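Local atomic coordinates of alpha-fucosidase (Bifidobacterium bifidum, PDB entry 2EAB), a protein that probably hydrolyses terminal alpha-1,2-linked L-fucose from glycans, this chain being the catalytic domain of a longer protein that binds calcium. Residues Trp19-Gln24 / Glu155-Leu160; Lys164-Val169 / Thr179-Ala184; Met586-Ile591 / Cys634-Leu639. All blocks are in the same frame, centred on the assembly; numbering follows the deposited sequence.

Contact 1: Trp19-Gln24 / Glu155-Leu160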
# COMPACT_ATOMS: atom_id res chain seq x y z
N TRP A 19 -7.34 -16.46 13.57
CA TRP A 19 -6.93 -17.47 12.60
C TRP A 19 -7.70 -17.40 11.30
O TRP A 19 -8.92 -17.24 11.29
CB TRP A 19 -7.20 -18.86 13.16
CG TRP A 19 -6.27 -19.39 14.20
CD1 TRP A 19 -5.35 -18.69 14.93
CD2 TRP A 19 -6.21 -20.74 14.66
NE1 TRP A 19 -4.70 -19.54 15.80
CE2 TRP A 19 -5.22 -20.80 15.66
CE3 TRP A 19 -6.90 -21.91 14.31
CZ2 TRP A 19 -4.90 -21.99 16.32
CZ3 TRP A 19 -6.59 -23.09 14.97
CH2 TRP A 19 -5.59 -23.12 15.95
N LEU A 20 -6.98 -17.56 10.19
CA LEU A 20 -7.57 -18.11 8.97
C LEU A 20 -7.29 -19.60 9.06
O LEU A 20 -6.17 -19.99 9.37
CB LEU A 20 -6.91 -17.55 7.72
CG LEU A 20 -7.19 -16.12 7.26
CD1 LEU A 20 -6.54 -15.12 8.17
CD2 LEU A 20 -6.69 -15.92 5.84
N TRP A 21 -8.29 -20.44 8.82
CA TRP A 21 -8.08 -21.88 8.94
C TRP A 21 -8.93 -22.71 7.97
O TRP A 21 -9.98 -22.27 7.52
CB TRP A 21 -8.24 -22.34 10.39
CG TRP A 21 -9.62 -22.21 10.94
CD1 TRP A 21 -10.24 -21.07 11.37
CD2 TRP A 21 -10.56 -23.27 11.14
NE1 TRP A 21 -11.51 -21.36 11.81
CE2 TRP A 21 -11.73 -22.70 11.69
CE3 TRP A 21 -10.52 -24.66 10.91
CZ2 TRP A 21 -12.85 -23.47 12.01
CZ3 TRP A 21 -11.64 -25.42 11.23
CH2 TRP A 21 -12.79 -24.82 11.77
N TYR A 22 -8.42 -23.90 7.65
CA TYR A 22 -8.95 -24.74 6.58
C TYR A 22 -8.82 -26.20 6.96
O TYR A 22 -7.83 -26.59 7.57
CB TYR A 22 -8.22 -24.46 5.25
CG TYR A 22 -8.19 -22.99 4.92
CD1 TYR A 22 -9.14 -22.43 4.08
CD2 TYR A 22 -7.25 -22.15 5.52
CE1 TYR A 22 -9.13 -21.07 3.81
CE2 TYR A 22 -7.24 -20.79 5.27
CZ TYR A 22 -8.18 -20.26 4.42
OH TYR A 22 -8.17 -18.91 4.18
N LYS A 23 -9.81 -26.98 6.55
CA LYS A 23 -9.86 -28.41 6.88
C LYS A 23 -9.25 -29.29 5.79
O LYS A 23 -9.38 -30.52 5.83
CB LYS A 23 -11.31 -28.83 7.15
CG LYS A 23 -11.95 -28.14 8.35
CD LYS A 23 -13.30 -28.75 8.68
CE LYS A 23 -13.88 -28.15 9.95
NZ LYS A 23 -15.08 -28.92 10.42
N GLN A 24 -8.59 -28.67 4.81
CA GLN A 24 -7.96 -29.42 3.72
C GLN A 24 -6.79 -28.62 3.13
O GLN A 24 -6.75 -27.40 3.27
CB GLN A 24 -8.99 -29.79 2.65
CG GLN A 24 -9.48 -28.62 1.79
CD GLN A 24 -10.35 -27.63 2.55
OE1 GLN A 24 -11.29 -28.00 3.25
NE2 GLN A 24 -10.04 -26.34 2.38
N GLU A 155 -8.03 -35.68 10.96
CA GLU A 155 -7.66 -34.59 11.87
C GLU A 155 -6.78 -33.53 11.20
O GLU A 155 -5.90 -32.93 11.83
CB GLU A 155 -7.01 -35.14 13.14
CG GLU A 155 -7.96 -36.00 13.96
CD GLU A 155 -7.28 -36.80 15.06
OE1 GLU A 155 -6.20 -36.40 15.53
OE2 GLU A 155 -7.85 -37.84 15.46
N TYR A 156 -7.02 -33.31 9.91
CA TYR A 156 -6.27 -32.32 9.15
C TYR A 156 -6.73 -30.90 9.46
O TYR A 156 -7.92 -30.61 9.43
CB TYR A 156 -6.36 -32.56 7.64
CG TYR A 156 -5.52 -31.56 6.87
CD1 TYR A 156 -4.26 -31.91 6.39
CD2 TYR A 156 -5.97 -30.26 6.65
CE1 TYR A 156 -3.47 -30.98 5.71
CE2 TYR A 156 -5.19 -29.33 5.98
CZ TYR A 156 -3.95 -29.70 5.51
OH TYR A 156 -3.20 -28.75 4.84
N ARG A 157 -5.77 -30.03 9.73
CA ARG A 157 -6.02 -28.60 9.75
C ARG A 157 -4.79 -27.84 9.28
O ARG A 157 -3.66 -28.19 9.62
CB ARG A 157 -6.45 -28.12 11.14
CG ARG A 157 -7.04 -26.72 11.15
CD ARG A 157 -7.32 -26.22 12.56
NE ARG A 157 -6.09 -26.04 13.34
CZ ARG A 157 -5.78 -26.75 14.42
NH1 ARG A 157 -6.60 -27.68 14.89
NH2 ARG A 157 -4.64 -26.51 15.05
N ARG A 158 -5.01 -26.79 8.48
CA ARG A 158 -3.97 -25.80 8.23
C ARG A 158 -4.51 -24.44 8.63
O ARG A 158 -5.70 -24.16 8.47
CB ARG A 158 -3.50 -25.82 6.77
CG ARG A 158 -4.53 -25.37 5.75
CD ARG A 158 -4.04 -25.62 4.34
NE ARG A 158 -5.00 -25.17 3.34
CZ ARG A 158 -4.92 -24.03 2.66
NH1 ARG A 158 -3.92 -23.18 2.86
NH2 ARG A 158 -5.86 -23.73 1.78
N ASP A 159 -3.64 -23.61 9.18
CA ASP A 159 -4.07 -22.29 9.62
C ASP A 159 -2.98 -21.25 9.46
O ASP A 159 -1.79 -21.56 9.28
CB ASP A 159 -4.58 -22.33 11.07
CG ASP A 159 -3.46 -22.53 12.08
OD1 ASP A 159 -2.59 -21.64 12.20
OD2 ASP A 159 -3.47 -23.57 12.76
N LEU A 160 -3.41 -19.99 9.52
CA LEU A 160 -2.52 -18.86 9.62
C LEU A 160 -2.94 -18.10 10.87
O LEU A 160 -4.05 -17.59 10.95
CB LEU A 160 -2.61 -17.97 8.38
CG LEU A 160 -1.62 -16.80 8.30
CD1 LEU A 160 -0.18 -17.29 8.22
CD2 LEU A 160 -1.94 -15.91 7.11
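The Y156 ring meets the backbone of K23 and Q24 obliquely, with CE2 3.3 Å from Q24 C, while its hydroxyl reaches on to G65 O. R157 crosses W19 at about a right angle. Its chain bends at chi3 (65°) to put NE 3.4 Å from W19 CZ3, which lies over one face of the guanidinium, and its CD also touches W21 CE3. R158 exchanges two backbone hydrogen bonds with Y22. Here strand 19-22 forms one margin of the large antiparallel sheet in the glycosyl hydrolase family 65 type N-terminal domain, a member of the galactose mutarotase-like clan. The R158 guanidinium stacks off-centre on the Y22 ring, planes 19° apart, and NE donates in its own plane to a lone pair of Q24 O at 2.8 Å. T50 O and T29 OG1 accept from R158 NH2, so the group is fixed in rotation. D159 packs CB on W21 CB at 3.7 Å, and its carboxylate lies nearly flat over one indole face of W19, OD2 3.9 Å from CZ3. Last comes L160, paired with L20 through two backbone bonds, L160 N to L20 O being 2.8 Å; Y378 of helix 365-386 touches both leucines.

Contact 2: Lys164-Val169 / Thr179-Ala184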
# COMPACT_ATOMS: atom_id res chain seq x y z
N LYS A 164 0.08 -14.41 16.12
CA LYS A 164 1.44 -14.86 16.40
C LYS A 164 2.36 -14.81 15.18
O LYS A 164 3.56 -15.03 15.29
CB LYS A 164 1.42 -16.27 17.02
CG LYS A 164 0.93 -16.29 18.46
CD LYS A 164 0.96 -17.68 19.07
CE LYS A 164 0.73 -17.63 20.59
NZ LYS A 164 -0.55 -16.96 20.97
N GLY A 165 1.79 -14.50 14.02
CA GLY A 165 2.57 -14.39 12.79
C GLY A 165 3.22 -15.69 12.36
O GLY A 165 4.40 -15.73 12.04
N LYS A 166 2.43 -16.76 12.34
CA LYS A 166 2.94 -18.05 11.90
C LYS A 166 1.86 -18.89 11.24
O LYS A 166 0.67 -18.71 11.51
CB LYS A 166 3.59 -18.81 13.07
CG LYS A 166 2.61 -19.27 14.15
CD LYS A 166 3.35 -19.61 15.44
CE LYS A 166 2.48 -20.42 16.39
NZ LYS A 166 2.44 -21.86 15.99
N ALA A 167 2.29 -19.79 10.36
CA ALA A 167 1.40 -20.73 9.68
C ALA A 167 1.62 -22.12 10.26
O ALA A 167 2.75 -22.50 10.57
CB ALA A 167 1.66 -20.72 8.18
N ASP A 168 0.53 -22.86 10.41
CA ASP A 168 0.57 -24.19 11.01
C ASP A 168 -0.09 -25.22 10.10
O ASP A 168 -1.02 -24.90 9.35
CB ASP A 168 -0.14 -24.18 12.37
CG ASP A 168 0.31 -23.04 13.27
OD1 ASP A 168 1.46 -23.05 13.73
OD2 ASP A 168 -0.50 -22.12 13.52
N VAL A 169 0.40 -26.46 10.17
CA VAL A 169 -0.24 -27.60 9.51
C VAL A 169 -0.20 -28.78 10.47
O VAL A 169 0.81 -29.01 11.15
CB VAL A 169 0.46 -28.01 8.18
CG1 VAL A 169 -0.30 -29.14 7.49
CG2 VAL A 169 0.62 -26.82 7.23
N THR A 179 3.18 -32.49 12.42
CA THR A 179 2.93 -31.06 12.50
C THR A 179 4.01 -30.25 11.78
O THR A 179 5.16 -30.68 11.69
CB THR A 179 2.80 -30.53 13.96
OG1 THR A 179 4.09 -30.45 14.57
CG2 THR A 179 1.88 -31.42 14.79
N ARG A 180 3.60 -29.09 11.29
CA ARG A 180 4.50 -28.13 10.66
C ARG A 180 4.15 -26.74 11.14
O ARG A 180 2.97 -26.41 11.31
CB ARG A 180 4.40 -28.20 9.14
CG ARG A 180 4.59 -29.60 8.58
CD ARG A 180 4.94 -29.58 7.12
NE ARG A 180 3.75 -29.59 6.28
CZ ARG A 180 3.26 -30.67 5.68
NH1 ARG A 180 3.86 -31.85 5.81
NH2 ARG A 180 2.17 -30.57 4.94
N GLU A 181 5.18 -25.94 11.36
CA GLU A 181 5.03 -24.56 11.76
C GLU A 181 6.02 -23.72 10.97
O GLU A 181 7.20 -24.08 10.88
CB GLU A 181 5.29 -24.40 13.26
CG GLU A 181 5.18 -22.99 13.78
CD GLU A 181 5.83 -22.83 15.13
OE1 GLU A 181 7.07 -22.86 15.21
OE2 GLU A 181 5.09 -22.67 16.12
N TYR A 182 5.55 -22.62 10.42
CA TYR A 182 6.38 -21.74 9.61
C TYR A 182 6.26 -20.29 10.06
O TYR A 182 5.15 -19.80 10.28
CB TYR A 182 5.97 -21.79 8.14
CG TYR A 182 5.86 -23.16 7.53
CD1 TYR A 182 6.99 -23.80 7.00
CD2 TYR A 182 4.63 -23.81 7.43
CE1 TYR A 182 6.90 -25.05 6.42
CE2 TYR A 182 4.53 -25.06 6.84
CZ TYR A 182 5.67 -25.67 6.33
OH TYR A 182 5.58 -26.90 5.74
N PHE A 183 7.39 -19.61 10.17
CA PHE A 183 7.38 -18.16 10.39
C PHE A 183 8.65 -17.54 9.83
O PHE A 183 9.62 -18.24 9.55
CB PHE A 183 7.15 -17.79 11.87
CG PHE A 183 8.20 -18.31 12.82
CD1 PHE A 183 9.35 -17.57 13.08
CD2 PHE A 183 8.02 -19.51 13.49
CE1 PHE A 183 10.31 -18.03 13.97
CE2 PHE A 183 8.98 -19.98 14.38
CZ PHE A 183 10.12 -19.24 14.63
N ALA A 184 8.62 -16.22 9.65
CA ALA A 184 9.79 -15.48 9.21
C ALA A 184 10.04 -14.37 10.20
O ALA A 184 9.24 -13.44 10.34
CB ALA A 184 9.60 -14.93 7.81
O HOH W 1 6.11 -14.89 9.98
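K166 and E181 form a salt bridge across the two strands, NZ to OE2 2.8 Å, the ammonium approaching on the anti side of the carboxylate. The same NZ meets the syn side of D168 OD1 at 2.7 Å, a bend at chi4 (79°) placing it between the two acids. D11 adds a further acidic partner for the lysine, whereas K320 and Y316 take up E181 OE2 and OE1. A methionine in place of K166 would remove the shared ammonium and would probably leave D168 OD1 and E181 OE2, 4.4 Å apart, repelling each other with less compensation. Backbone hydrogen bonds run in both directions within the pairs A167-Y182 and V169-R180, holding together the beta hairpin of strands 166-173 and 176-185. G165 and K166 both face N161 in a G1 beta bulge, and G165 has the positive phi that favours glycine. Just beyond the paired residues a water donates to G165 O at 2.8 Å and accepts from A184 N at 2.9 Å. Van der Waals contact is lighter. V169 CG2 stands at the edge of the Y182 ring, 4.3 Å from CE2, and V169 CG1 lies 3.8 Å from R180 NH2, with E70 binding both R180 NE and Y182 OH. On the face bearing the charges, F183 CB packs on K166 CB at 3.9 Å, its ring stacked with H323.

Contact 3: Met586-Ile591 / Cys634-Leu639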
# COMPACT_ATOMS: atom_id res chain seq x y z
N MET A 586 -0.33 18.83 -2.66
CA MET A 586 1.11 18.85 -2.44
C MET A 586 1.56 20.21 -1.92
O MET A 586 2.33 20.29 -0.97
CB MET A 586 1.88 18.49 -3.71
CG MET A 586 3.38 18.46 -3.48
SD MET A 586 4.33 18.14 -4.96
CE MET A 586 3.95 19.59 -5.95
N LEU A 587 1.10 21.28 -2.57
CA LEU A 587 1.47 22.62 -2.12
C LEU A 587 0.94 22.90 -0.72
O LEU A 587 1.62 23.53 0.09
CB LEU A 587 0.99 23.68 -3.12
CG LEU A 587 1.65 23.65 -4.50
CD1 LEU A 587 0.96 24.62 -5.44
CD2 LEU A 587 3.15 23.94 -4.42
N ASN A 588 -0.26 22.40 -0.43
CA ASN A 588 -0.85 22.51 0.89
C ASN A 588 0.04 21.83 1.95
O ASN A 588 0.41 22.44 2.96
CB ASN A 588 -2.25 21.90 0.87
CG ASN A 588 -3.15 22.44 1.96
OD1 ASN A 588 -2.73 23.18 2.85
ND2 ASN A 588 -4.42 22.07 1.89
N ASP A 589 0.39 20.57 1.68
CA ASP A 589 1.30 19.82 2.56
C ASP A 589 2.66 20.50 2.68
O ASP A 589 3.22 20.57 3.79
CB ASP A 589 1.50 18.38 2.04
CG ASP A 589 0.30 17.46 2.26
OD1 ASP A 589 -0.69 17.86 2.90
OD2 ASP A 589 0.37 16.31 1.78
N ALA A 590 3.20 20.97 1.56
CA ALA A 590 4.50 21.64 1.55
C ALA A 590 4.51 22.90 2.41
O ALA A 590 5.45 23.13 3.17
CB ALA A 590 4.93 21.96 0.13
N ILE A 591 3.45 23.69 2.30
CA ILE A 591 3.29 24.89 3.12
C ILE A 591 3.23 24.52 4.60
O ILE A 591 3.87 25.16 5.43
CB ILE A 591 2.04 25.70 2.69
CG1 ILE A 591 2.31 26.38 1.34
CG2 ILE A 591 1.67 26.74 3.74
CD1 ILE A 591 1.06 26.84 0.61
N CYS A 634 0.70 31.48 -3.41
CA CYS A 634 0.16 32.07 -4.63
C CYS A 634 -0.25 30.98 -5.61
O CYS A 634 -1.39 30.95 -6.07
CB CYS A 634 1.17 33.02 -5.26
SG CYS A 634 0.60 33.71 -6.82
N ALA A 635 0.67 30.06 -5.91
CA ALA A 635 0.40 28.98 -6.86
C ALA A 635 -0.82 28.17 -6.43
O ALA A 635 -1.71 27.89 -7.23
CB ALA A 635 1.62 28.07 -7.00
N LYS A 636 -0.88 27.82 -5.14
CA LYS A 636 -1.98 27.02 -4.60
C LYS A 636 -3.32 27.72 -4.80
O LYS A 636 -4.32 27.09 -5.17
CB LYS A 636 -1.73 26.75 -3.12
CG LYS A 636 -2.83 25.99 -2.41
CD LYS A 636 -2.41 25.65 -0.99
CE LYS A 636 -3.59 25.18 -0.16
NZ LYS A 636 -4.49 26.30 0.22
N SER A 637 -3.34 29.04 -4.58
CA SER A 637 -4.57 29.83 -4.67
C SER A 637 -5.09 29.97 -6.10
O SER A 637 -6.25 30.32 -6.31
CB SER A 637 -4.36 31.23 -4.07
OG SER A 637 -3.64 32.08 -4.95
N LEU A 638 -4.23 29.71 -7.08
CA LEU A 638 -4.58 29.92 -8.49
C LEU A 638 -5.07 28.67 -9.20
O LEU A 638 -5.54 28.75 -10.34
CB LEU A 638 -3.40 30.51 -9.25
CG LEU A 638 -2.99 31.93 -8.86
CD1 LEU A 638 -1.66 32.27 -9.51
CD2 LEU A 638 -4.06 32.96 -9.23
N LEU A 639 -4.97 27.51 -8.55
CA LEU A 639 -5.36 26.26 -9.18
C LEU A 639 -6.87 26.12 -9.32
O LEU A 639 -7.36 25.59 -10.32
CB LEU A 639 -4.77 25.06 -8.43
CG LEU A 639 -3.25 24.91 -8.53
CD1 LEU A 639 -2.75 23.95 -7.47
CD2 LEU A 639 -2.81 24.45 -9.92
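L587 and K636 form the middle of a nearly antiparallel helix pair, the segment axes 9.7 Å apart and inclined at 151°, in the family 95 catalytic domain, whose fold is an (alpha/alpha)6 barrel. L587 reaches CD1 across to the other helix, 3.8 Å from A635 CB and 3.7 Å from K636 N, and more loosely touches L639 CD1. K636 answers from the opposite direction. Its CG lies anti to the backbone N (chi1 177°), and the chain, straight as far as CE, runs over helix 577-596: CB sits 4.1 Å from L587 CB, CD 4.0 Å from I591 CD1, and CE 3.5 Å from N588 CG, directly over the face of the amide. The lysine thus contributes its methylene groups to the interface, which is held by van der Waals contact between the helices.

Around this core, W584 one turn earlier on the same helix supports both K636 and L639, and S539 of helix 525-546 touches L587. N588 also rests against D690, about 4 Å away between side chains; D690 and E520 bind a calcium ion seen in a crystal structure of this protein, though none is bound there in this chain. D589, next on helix 577-596, hydrogen-bonds through OD1 to a Tris molecule, probably from the crystallisation liquor. The short helix is tied to the preceding loop by the C634-C610 disulfide, and L639 O accepts from R557 NE. Within it, S637 OG donates to C634 O at 2.8 Å.

Overall arrangement
From the N terminus, contact 1 comes first, bringing strand 156-161 back against strand 19-22 and closing a loop of 130 residues with both helices and strands. Contact 2 then closes a tight hairpin, nine residues lying between its segments. The two contacts share one antiparallel sheet: their centres are 11 Å apart, and D159 O lies 2.9 Å from D168 N, a probable hydrogen bond joining strands 156-161 and 166-173. Contact 3 follows much later, closing a 42-residue loop in the catalytic domain, its centre about 52 and 49 Å from those of contacts 1 and 2, across the chain's centre. All three lie in series, none nested or crossing.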